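Local structure of protein KP700603 (Klebsiella pneumoniae 700603, 5KVK) at residues Val126-Asn131 against Gln139-Thr144. The protein is of unknown function but belongs to the competence-damaged protein (CinA) superfamily, some members of which deamidate nicotinamide mononucleotide. Sequence-based numbering, arbitrary orientation. Where two conformers were deposited one is given.
Sequences VWFAWN and QRMRFT
Val-126 and Phe-128 pair through their backbones with Met-141 and Gln-139, two antiparallel hydrogen-bonded pairs joined by four bonds, among them Val-126 N to Met-141 O at 2.8 Å and Gln-139 N to Phe-128 O at 3.0 Å. Between them sits the non-hydrogen-bonded pair Trp-127 and Arg-140, whose side chains share one face of the sheet. There Arg-140 CB makes a CH-pi contact 3.7 Å from the centroid of the Trp-127 six-membered ring, and Arg-140 CD lies 3.5 Å from Trp-127 NE1. Extended to CD, the chain bends at chi3 (67°), carrying the guanidinium past the indole, the planes 66° apart.

The other face carries a row of apolar side chains. Phe-128 CZ and Phe-143 CE1 meet tip to tip at 3.9 Å, each at the other ring's edge; Phe-128 CE1 touches Met-141 CG, Val-126 CG2 the Phe-143 edge. Trp-130 CZ3 meets Gln-139 CB in the indole plane. Gln-139 bends at chi2 and curls along its own strand, NE2 donating straight (179°) to Arg-140 O from above the carbonyl plane.

Helix 86-100 covers Trp-127, helix 147-165 Phe-128: an alpha/beta/alpha sandwich, with a beta hairpin whose second strand, 135-142, is outermost in this chain's mixed sheet.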
ATOM      1  N   VAL A 126      16.889  -4.130  -6.933  1.00 26.68           N
ATOM      2  CA  VAL A 126      15.903  -3.162  -6.467  1.00 23.49           C
ATOM      3  C   VAL A 126      16.519  -1.753  -6.550  1.00 28.60           C
ATOM      4  O   VAL A 126      17.610  -1.494  -6.014  1.00 26.23           O
ATOM      5  CB  VAL A 126      15.438  -3.439  -5.018  1.00 25.85           C
ATOM      6  CG1 VAL A 126      14.403  -2.452  -4.625  1.00 24.06           C
ATOM      7  CG2 VAL A 126      14.865  -4.864  -4.783  1.00 26.76           C
ATOM      8  N   TRP A 127      15.810  -0.830  -7.191  1.00 25.99           N
ATOM      9  CA  TRP A 127      16.178   0.589  -7.203  1.00 23.47           C
ATOM     10  C   TRP A 127      15.377   1.346  -6.150  1.00 23.63           C
ATOM     11  O   TRP A 127      14.179   1.091  -5.978  1.00 24.68           O
ATOM     12  CB  TRP A 127      15.856   1.204  -8.575  1.00 24.88           C
ATOM     13  CG  TRP A 127      17.024   1.145  -9.530  1.00 28.60           C
ATOM     14  CD1 TRP A 127      17.209   0.228 -10.530  1.00 29.22           C
ATOM     15  CD2 TRP A 127      18.163   2.027  -9.558  1.00 27.95           C
ATOM     16  NE1 TRP A 127      18.403   0.507 -11.216  1.00 31.32           N
ATOM     17  CE2 TRP A 127      19.005   1.593 -10.626  1.00 31.31           C
ATOM     18  CE3 TRP A 127      18.554   3.145  -8.799  1.00 30.09           C
ATOM     19  CZ2 TRP A 127      20.202   2.249 -10.953  1.00 33.59           C
ATOM     20  CZ3 TRP A 127      19.754   3.778  -9.118  1.00 34.68           C
ATOM     21  CH2 TRP A 127      20.564   3.328 -10.183  1.00 35.21           C
ATOM     22  N   PHE A 128      16.032   2.296  -5.496  1.00 22.07           N
ATOM     23  CA  PHE A 128      15.443   3.150  -4.484  1.00 23.96           C
ATOM     24  C   PHE A 128      15.633   4.615  -4.852  1.00 21.90           C
ATOM     25  O   PHE A 128      16.684   5.010  -5.383  1.00 24.19           O
ATOM     26  CB  PHE A 128      16.113   2.932  -3.136  1.00 21.67           C
ATOM     27  CG  PHE A 128      16.016   1.521  -2.618  1.00 21.23           C
ATOM     28  CD1 PHE A 128      16.896   0.517  -3.080  1.00 26.35           C
ATOM     29  CD2 PHE A 128      15.040   1.203  -1.677  1.00 22.73           C
ATOM     30  CE1 PHE A 128      16.782  -0.800  -2.577  1.00 27.64           C
ATOM     31  CE2 PHE A 128      14.927  -0.100  -1.184  1.00 24.98           C
ATOM     32  CZ  PHE A 128      15.789  -1.087  -1.646  1.00 26.09           C
ATOM     33  N   ALA A 129      14.645   5.417  -4.504  1.00 20.45           N
ATOM     34  CA  ALA A 129      14.842   6.871  -4.457  1.00 23.71           C
ATOM     35  C   ALA A 129      14.326   7.406  -3.133  1.00 22.93           C
ATOM     36  O   ALA A 129      13.262   6.983  -2.632  1.00 19.92           O
ATOM     37  CB  ALA A 129      14.129   7.531  -5.629  1.00 23.66           C
ATOM     38  N   TRP A 130      15.051   8.382  -2.590  1.00 22.33           N
ATOM     39  CA  TRP A 130      14.634   9.157  -1.439  1.00 20.39           C
ATOM     40  C   TRP A 130      14.609  10.596  -1.917  1.00 24.58           C
ATOM     41  O   TRP A 130      15.637  11.128  -2.335  1.00 26.47           O
ATOM     42  CB  TRP A 130      15.626   8.994  -0.272  1.00 21.57           C
ATOM     43  CG  TRP A 130      15.855   7.595   0.225  1.00 23.13           C
ATOM     44  CD1 TRP A 130      15.263   6.970   1.327  1.00 26.16           C
ATOM     45  CD2 TRP A 130      16.728   6.635  -0.353  1.00 24.68           C
ATOM     46  NE1 TRP A 130      15.749   5.659   1.443  1.00 24.43           N
ATOM     47  CE2 TRP A 130      16.629   5.438   0.420  1.00 26.46           C
ATOM     48  CE3 TRP A 130      17.606   6.661  -1.459  1.00 24.63           C
ATOM     49  CZ2 TRP A 130      17.362   4.295   0.118  1.00 23.31           C
ATOM     50  CZ3 TRP A 130      18.351   5.541  -1.754  1.00 25.62           C
ATOM     51  CH2 TRP A 130      18.256   4.377  -0.944  1.00 25.43           C
ATOM     52  N   ASN A 131      13.447  11.201  -1.887  1.00 22.59           N
ATOM     53  CA  ASN A 131      13.210  12.505  -2.495  1.00 23.82           C
ATOM     54  C   ASN A 131      12.862  13.444  -1.353  1.00 24.34           C
ATOM     55  O   ASN A 131      11.757  13.382  -0.812  1.00 23.22           O
ATOM     56  CB  ASN A 131      12.066  12.390  -3.512  1.00 24.62           C
ATOM     57  CG  ASN A 131      11.787  13.698  -4.236  1.00 24.93           C
ATOM     58  OD1 ASN A 131      12.122  14.770  -3.708  1.00 25.76           O
ATOM     59  ND2 ASN A 131      11.163  13.649  -5.441  1.00 25.87           N
ATOM     60  N   GLN A 139      19.705   4.773  -5.302  1.00 26.97           N
ATOM     61  CA  GLN A 139      20.621   3.665  -5.032  1.00 27.83           C
ATOM     62  C   GLN A 139      20.070   2.387  -5.634  1.00 22.62           C
ATOM     63  O   GLN A 139      18.891   2.095  -5.422  1.00 25.66           O
ATOM     64  CB  GLN A 139      20.817   3.448  -3.512  1.00 31.31           C
ATOM     65  CG  GLN A 139      21.766   2.267  -3.155  1.00 33.20           C
ATOM     66  CD  GLN A 139      23.190   2.578  -3.559  1.00 38.41           C
ATOM     67  OE1 GLN A 139      23.737   3.593  -3.126  1.00 39.82           O
ATOM     68  NE2 GLN A 139      23.789   1.733  -4.413  1.00 40.75           N
ATOM     69  N   ARG A 140      20.947   1.622  -6.318  1.00 29.78           N
ATOM     70  CA  ARG A 140      20.620   0.253  -6.724  1.00 27.26           C
ATOM     71  C   ARG A 140      21.203  -0.738  -5.730  1.00 27.08           C
ATOM     72  O   ARG A 140      22.388  -0.648  -5.364  1.00 31.44           O
ATOM     73  CB  ARG A 140      21.140  -0.076  -8.124  1.00 33.23           C
ATOM     74  CG  ARG A 140      20.381  -1.285  -8.747  1.00 33.53           C
ATOM     75  CD  ARG A 140      20.970  -1.599 -10.080  1.00 44.58           C
ATOM     76  NE  ARG A 140      22.319  -2.095  -9.881  1.00 56.25           N
ATOM     77  CZ  ARG A 140      23.130  -2.452 -10.864  1.00 71.73           C
ATOM     78  NH1 ARG A 140      22.735  -2.325 -12.125  1.00 73.97           N
ATOM     79  NH2 ARG A 140      24.349  -2.895 -10.586  1.00 77.75           N
ATOM     80  N   MET A 141      20.392  -1.733  -5.370  1.00 28.08           N
ATOM     81  CA  MET A 141      20.858  -2.873  -4.587  1.00 27.84           C
ATOM     82  C   MET A 141      20.505  -4.167  -5.312  1.00 29.97           C
ATOM     83  O   MET A 141      19.623  -4.195  -6.168  1.00 29.61           O
ATOM     84  CB  MET A 141      20.253  -2.871  -3.173  1.00 26.71           C
ATOM     85  CG  MET A 141      20.551  -1.566  -2.399  1.00 28.98           C
ATOM     86  SD  MET A 141      22.242  -1.437  -1.928  1.00 34.84           S
ATOM     87  CE  MET A 141      22.439  -2.673  -0.632  1.00 37.37           C
ATOM     88  N   ARG A 142      21.213  -5.246  -4.978  1.00 31.02           N
ATOM     89  CA  ARG A 142      20.833  -6.584  -5.461  1.00 30.26           C
ATOM     90  C   ARG A 142      20.800  -7.510  -4.257  1.00 31.19           C
ATOM     91  O   ARG A 142      21.845  -7.971  -3.828  1.00 37.85           O
ATOM     92  CB  ARG A 142      21.798  -7.099  -6.526  1.00 36.03           C
ATOM     93  CG  ARG A 142      21.230  -8.245  -7.354  1.00 45.42           C
ATOM     94  CD  ARG A 142      21.794  -9.568  -6.977  1.00 57.46           C
ATOM     95  NE  ARG A 142      21.569 -10.514  -8.065  1.00 65.99           N
ATOM     96  CZ  ARG A 142      22.142 -11.715  -8.154  1.00 74.69           C
ATOM     97  NH1 ARG A 142      22.962 -12.135  -7.191  1.00 75.85           N
ATOM     98  NH2 ARG A 142      21.881 -12.505  -9.193  1.00 77.27           N
ATOM     99  N   PHE A 143      19.610  -7.801  -3.718  1.00 27.30           N
ATOM    100  CA  PHE A 143      19.536  -8.606  -2.517  1.00 29.80           C
ATOM    101  C   PHE A 143      19.546 -10.079  -2.859  1.00 30.60           C
ATOM    102  O   PHE A 143      19.097 -10.496  -3.935  1.00 31.78           O
ATOM    103  CB  PHE A 143      18.275  -8.271  -1.740  1.00 30.83           C
ATOM    104  CG  PHE A 143      18.198  -6.841  -1.367  1.00 30.71           C
ATOM    105  CD1 PHE A 143      17.379  -5.949  -2.070  1.00 27.26           C
ATOM    106  CD2 PHE A 143      18.951  -6.361  -0.315  1.00 29.16           C
ATOM    107  CE1 PHE A 143      17.336  -4.613  -1.701  1.00 26.54           C
ATOM    108  CE2 PHE A 143      18.903  -4.986   0.049  1.00 29.33           C
ATOM    109  CZ  PHE A 143      18.080  -4.120  -0.642  1.00 29.40           C
ATOM    110  N   THR A 144      20.042 -10.869  -1.925  1.00 28.92           N
ATOM    111  CA  THR A 144      20.089 -12.319  -2.035  0.50 32.17           C
ATOM    112  C   THR A 144      18.930 -12.895  -1.214  1.00 33.52           C
ATOM    113  O   THR A 144      18.445 -12.264  -0.280  1.00 33.63           O
ATOM    114  CB  THR A 144      21.458 -12.826  -1.552  0.50 36.53           C
ATOM    115  OG1 THR A 144      22.504 -12.118  -2.254  0.50 31.12           O
ATOM    116  CG2 THR A 144      21.614 -14.286  -1.794  0.50 44.87           C
TER